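Local coordinates for ABC transporter substrate-binding protein-branched chain amino acid transport (Streptococcus pneumoniae, PDB 4GNR) that binds isoleucine and probably delivers branched-chain amino acids to an ABC transporter for uptake, at residues Gly99-Asp110 against Tyr118-Gln129. Residues are numbered along the deposited sequence; the frame is centred on the assembly and turned at random.
Sequences GVPLISPSATQD and YLFIGTFQDSFQ. With ILE (isoleucine), chain B.
Thr108 OG1 is a relay between protein and ligand: it donates to Asp126 OD1 at 2.6 Å and accepts from the isoleucine ammonium N at 2.8 Å. Its chi1 of 55° sets OG1 between its own backbone N and carbonyl carbon and turns CG2 toward Phe124 O. The hydroxyl meets the syn side of the carboxylate, 29° out of its plane, and the Asp126 charge behind it probably strengthens the pull on the ammonium group. Two backbone groups complete the grip from 99-110: Ser106 O accepts from the same ammonium, and Thr108 N gives a nearly straight bond (166°) to ligand OXT.

The start of helix 126-139, with Gln125 as its N-cap residue, is tied to the same loop. Asp126 N donates to Thr108 O, while the Asp110 carboxylate takes Ser127 N on OD2 and Ser127 OG on OD1; both side chains have a second conformer, so this pairing, the OG bond especially, is one of alternatives. Water joins Ala107 O and Gln109 O to Gln125 NE2.

Upstream, strands 102-104 and 119-121 pair in parallel, their short axes 4.7 Å apart at closest, with Leu102 and Ser104 each both donating and accepting. Leu102 CD2 lies alongside Leu119 CD1 at 3.6 Å, and before the strands begin Gly99 CA sits over one face of the Tyr118 ring, 3.9 Å from its centroid.

Strand 119-121 is an edge strand of the five-stranded parallel sheet in this periplasmic-binding-protein lobe; strand 78-80 flanks 102-104 on its other side, helix 281-297 packs against Ile103, and helix 85-97 against Ser104 and Ala107.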
loop_
_atom_site.group_PDB
_atom_site.type_symbol
_atom_site.label_atom_id
_atom_site.label_comp_id
_atom_site.label_asym_id
_atom_site.label_seq_id
_atom_site.Cartn_x
_atom_site.Cartn_y
_atom_site.Cartn_z
ATOM N N GLY A 99 15.577 19.598 0.434
ATOM C CA GLY A 99 15.542 19.396 1.887
ATOM C C GLY A 99 14.125 19.302 2.450
ATOM O O GLY A 99 13.857 19.763 3.574
ATOM N N VAL A 100 13.223 18.680 1.681
ATOM C CA VAL A 100 11.826 18.512 2.065
ATOM C C VAL A 100 11.546 17.031 2.351
ATOM O O VAL A 100 11.778 16.198 1.499
ATOM C CB VAL A 100 10.895 19.047 0.939
ATOM C CG1 VAL A 100 9.442 18.741 1.277
ATOM C CG2 VAL A 100 11.107 20.536 0.736
ATOM N N PRO A 101 11.010 16.709 3.542
ATOM C CA PRO A 101 10.704 15.311 3.801
ATOM C C PRO A 101 9.499 14.844 2.971
ATOM O O PRO A 101 8.514 15.559 2.806
ATOM C CB PRO A 101 10.388 15.297 5.310
ATOM C CG PRO A 101 9.857 16.684 5.586
ATOM C CD PRO A 101 10.651 17.593 4.667
ATOM N N LEU A 102 9.598 13.594 2.535
ATOM C CA LEU A 102 8.568 12.923 1.768
ATOM C C LEU A 102 8.233 11.634 2.503
ATOM O O LEU A 102 9.140 10.850 2.839
ATOM C CB LEU A 102 9.050 12.670 0.339
ATOM C CG LEU A 102 8.015 12.065 -0.634
ATOM C CD1 LEU A 102 8.260 12.551 -2.062
ATOM C CD2 LEU A 102 7.959 10.556 -0.567
ATOM N N ILE A 103 6.940 11.436 2.771
ATOM C CA ILE A 103 6.486 10.213 3.404
ATOM C C ILE A 103 5.572 9.468 2.445
ATOM O O ILE A 103 4.549 10.007 1.984
ATOM C CB ILE A 103 5.796 10.456 4.789
ATOM C CG1 ILE A 103 5.370 9.121 5.412
ATOM C CG2 ILE A 103 4.633 11.449 4.717
ATOM C CD1 ILE A 103 5.059 9.235 6.899
ATOM N N SER A 104 5.961 8.242 2.097
ATOM C CA SER A 104 5.070 7.352 1.359
ATOM C C SER A 104 4.319 6.504 2.383
ATOM O O SER A 104 4.954 5.786 3.175
ATOM C CB SER A 104 5.785 6.391 0.424
ATOM O OG SER A 104 4.842 5.448 -0.068
ATOM N N PRO A 105 2.988 6.565 2.397
ATOM C CA PRO A 105 2.269 5.727 3.354
ATOM C C PRO A 105 2.437 4.223 3.127
ATOM O O PRO A 105 2.293 3.448 4.067
ATOM C CB PRO A 105 0.783 6.117 3.086
ATOM C CG PRO A 105 0.852 7.518 2.504
ATOM C CD PRO A 105 2.100 7.462 1.637
ATOM N N SER A 106 2.769 3.849 1.881
ATOM C CA SER A 106 2.530 2.473 1.437
ATOM C C SER A 106 3.551 1.835 0.521
ATOM O O SER A 106 3.332 0.693 0.108
ATOM C CB SER A 106 1.155 2.477 0.711
ATOM O OG SER A 106 1.124 3.509 -0.282
ATOM N N ALA A 107 4.667 2.502 0.223
ATOM C CA ALA A 107 5.689 1.911 -0.683
ATOM C C ALA A 107 6.468 0.849 0.109
ATOM O O ALA A 107 7.195 1.178 1.038
ATOM C CB ALA A 107 6.600 2.983 -1.223
ATOM N N THR A 108 6.341 -0.407 -0.313
ATOM C CA THR A 108 6.880 -1.557 0.405
ATOM C C THR A 108 8.226 -2.069 -0.090
ATOM O O THR A 108 8.774 -3.023 0.487
ATOM C CB THR A 108 5.846 -2.714 0.361
ATOM O OG1 THR A 108 5.511 -2.972 -1.012
ATOM C CG2 THR A 108 4.574 -2.376 1.138
ATOM N N GLN A 109 8.812 -1.468 -1.111
ATOM C CA GLN A 109 10.088 -1.973 -1.642
ATOM C C GLN A 109 11.163 -2.054 -0.582
ATOM O O GLN A 109 11.409 -1.113 0.157
ATOM C CB GLN A 109 10.554 -1.075 -2.800
ATOM C CG GLN A 109 11.926 -1.382 -3.389
ATOM C CD GLN A 109 12.266 -0.421 -4.536
ATOM O OE1 GLN A 109 11.452 -0.241 -5.449
ATOM N NE2 GLN A 109 13.482 0.170 -4.510
ATOM N N ASP A 110 11.805 -3.213 -0.429
ATOM C CA ASP A 110 12.856 -3.264 0.570
ATOM C C ASP A 110 13.978 -2.341 0.173
ATOM O O ASP A 110 14.267 -2.117 -1.005
ATOM C CB ASP A 110 13.456 -4.649 0.807
ATOM C CG ASP A 110 12.501 -5.605 1.463
ATOM O OD1 ASP A 110 12.742 -5.906 2.656
ATOM O OD2 ASP A 110 11.476 -5.969 0.859
ATOM N N TYR A 118 15.640 12.158 3.866
ATOM C CA TYR A 118 14.361 12.823 3.641
ATOM C C TYR A 118 13.217 11.903 3.254
ATOM O O TYR A 118 12.163 12.403 2.873
ATOM C CB TYR A 118 14.529 13.984 2.641
ATOM C CG TYR A 118 15.317 15.119 3.269
ATOM C CD1 TYR A 118 14.660 16.096 3.997
ATOM C CD2 TYR A 118 16.701 15.182 3.208
ATOM C CE1 TYR A 118 15.336 17.106 4.636
ATOM C CE2 TYR A 118 17.410 16.218 3.848
ATOM C CZ TYR A 118 16.704 17.158 4.563
ATOM O OH TYR A 118 17.374 18.179 5.208
ATOM N N LEU A 119 13.390 10.590 3.335
ATOM C CA LEU A 119 12.315 9.656 3.020
ATOM C C LEU A 119 11.856 8.920 4.277
ATOM O O LEU A 119 12.676 8.459 5.076
ATOM C CB LEU A 119 12.748 8.614 1.995
ATOM C CG LEU A 119 11.648 7.654 1.507
ATOM C CD1 LEU A 119 10.532 8.390 0.783
ATOM C CD2 LEU A 119 12.251 6.596 0.596
ATOM N N PHE A 120 10.535 8.794 4.403
ATOM C CA PHE A 120 9.894 8.029 5.464
ATOM C C PHE A 120 8.901 7.076 4.818
ATOM O O PHE A 120 8.242 7.446 3.839
ATOM C CB PHE A 120 9.182 8.937 6.472
ATOM C CG PHE A 120 10.144 9.842 7.179
ATOM C CD1 PHE A 120 10.595 11.014 6.576
ATOM C CD2 PHE A 120 10.674 9.492 8.413
ATOM C CE1 PHE A 120 11.549 11.815 7.187
ATOM C CE2 PHE A 120 11.621 10.291 9.029
ATOM C CZ PHE A 120 12.051 11.457 8.421
ATOM N N ILE A 121 8.759 5.878 5.377
ATOM C CA ILE A 121 7.846 4.850 4.849
ATOM C C ILE A 121 6.904 4.426 5.967
ATOM O O ILE A 121 7.348 4.018 7.036
ATOM C CB ILE A 121 8.620 3.651 4.283
ATOM C CG1 ILE A 121 9.491 4.052 3.095
ATOM C CG2 ILE A 121 7.674 2.526 3.922
ATOM C CD1 ILE A 121 8.744 4.485 1.917
ATOM N N GLY A 122 5.602 4.493 5.708
ATOM C CA GLY A 122 4.616 4.180 6.734
ATOM C C GLY A 122 4.214 2.729 6.914
ATOM O O GLY A 122 3.462 2.425 7.821
ATOM N N THR A 123 4.748 1.853 6.077
ATOM C CA THR A 123 4.298 0.462 6.001
ATOM C C THR A 123 5.428 -0.564 6.115
ATOM O O THR A 123 6.597 -0.237 6.354
ATOM C CB THR A 123 3.506 0.308 4.644
ATOM O OG1 THR A 123 2.790 -0.929 4.651
ATOM C CG2 THR A 123 4.439 0.404 3.457
ATOM N N PHE A 124 5.046 -1.834 6.001
ATOM C CA PHE A 124 5.960 -2.960 6.010
ATOM C C PHE A 124 6.647 -3.107 4.628
ATOM O O PHE A 124 6.399 -2.329 3.705
ATOM C CB PHE A 124 5.225 -4.235 6.485
ATOM C CG PHE A 124 3.864 -4.442 5.833
ATOM C CD1 PHE A 124 2.717 -4.471 6.612
ATOM C CD2 PHE A 124 3.726 -4.579 4.454
ATOM C CE1 PHE A 124 1.456 -4.649 6.028
ATOM C CE2 PHE A 124 2.459 -4.723 3.866
ATOM C CZ PHE A 124 1.335 -4.747 4.653
ATOM N N GLN A 125 7.510 -4.111 4.496
ATOM C CA GLN A 125 8.294 -4.337 3.270
ATOM C C GLN A 125 7.955 -5.637 2.561
ATOM O O GLN A 125 7.317 -6.554 3.124
ATOM C CB GLN A 125 9.815 -4.230 3.535
ATOM C CG GLN A 125 10.353 -2.798 3.665
ATOM C CD GLN A 125 9.779 -2.038 4.838
ATOM O OE1 GLN A 125 9.874 -2.480 5.988
ATOM N NE2 GLN A 125 9.221 -0.876 4.574
ATOM N N ASP A 126 8.418 -5.734 1.314
ATOM C CA ASP A 126 8.123 -6.898 0.467
ATOM C C ASP A 126 8.731 -8.190 0.978
ATOM O O ASP A 126 8.102 -9.245 0.824
ATOM C CB ASP A 126 8.526 -6.608 -0.964
ATOM C CG ASP A 126 7.686 -5.497 -1.575
ATOM O OD1 ASP A 126 6.523 -5.329 -1.157
ATOM O OD2 ASP A 126 8.208 -4.805 -2.466
ATOM N N SER A 127 9.909 -8.141 1.575
ATOM C CA SER A 127 10.505 -9.367 2.116
ATOM C C SER A 127 9.564 -9.970 3.174
ATOM O O SER A 127 9.256 -11.167 3.156
ATOM C CB SER A 127 11.869 -9.055 2.698
ATOM O OG SER A 127 11.757 -8.043 3.674
ATOM N N PHE A 128 9.092 -9.105 4.061
ATOM C CA PHE A 128 8.131 -9.435 5.133
ATOM C C PHE A 128 6.869 -10.043 4.491
ATOM O O PHE A 128 6.376 -11.081 4.951
ATOM C CB PHE A 128 7.882 -8.116 5.891
ATOM C CG PHE A 128 6.715 -8.049 6.855
ATOM C CD1 PHE A 128 6.902 -8.076 8.223
ATOM C CD2 PHE A 128 5.442 -7.783 6.392
ATOM C CE1 PHE A 128 5.827 -7.891 9.088
ATOM C CE2 PHE A 128 4.392 -7.580 7.252
ATOM C CZ PHE A 128 4.597 -7.630 8.608
ATOM N N GLN A 129 6.342 -9.423 3.422
ATOM C CA GLN A 129 5.160 -9.961 2.763
ATOM C C GLN A 129 5.384 -11.377 2.210
ATOM O O GLN A 129 4.547 -12.263 2.366
ATOM C CB GLN A 129 4.650 -9.062 1.642
ATOM C CG GLN A 129 4.206 -7.690 2.118
ATOM C CD GLN A 129 3.316 -7.015 1.091
ATOM O OE1 GLN A 129 2.152 -7.383 0.933
ATOM N NE2 GLN A 129 3.839 -6.005 0.416
HETATM N N ILE B . 3.038 -1.711 -1.652
HETATM C CA ILE B . 2.827 -1.431 -3.100
HETATM C C ILE B . 4.033 -0.673 -3.643
HETATM O O ILE B . 4.048 -0.373 -4.855
HETATM C CB ILE B . 1.418 -0.842 -3.416
HETATM C CG1 ILE B . 1.070 0.285 -2.471
HETATM C CG2 ILE B . 0.194 -1.916 -3.375
HETATM C CD1 ILE B . -0.253 0.933 -2.812
HETATM O OXT ILE B . 4.967 -0.425 -2.853
HETATM O O HOH W 1 15.992 20.667 5.041
HETATM O O HOH W 2 1.571 -0.834 2.062
HETATM O O HOH W 3 9.704 0.265 1.841
#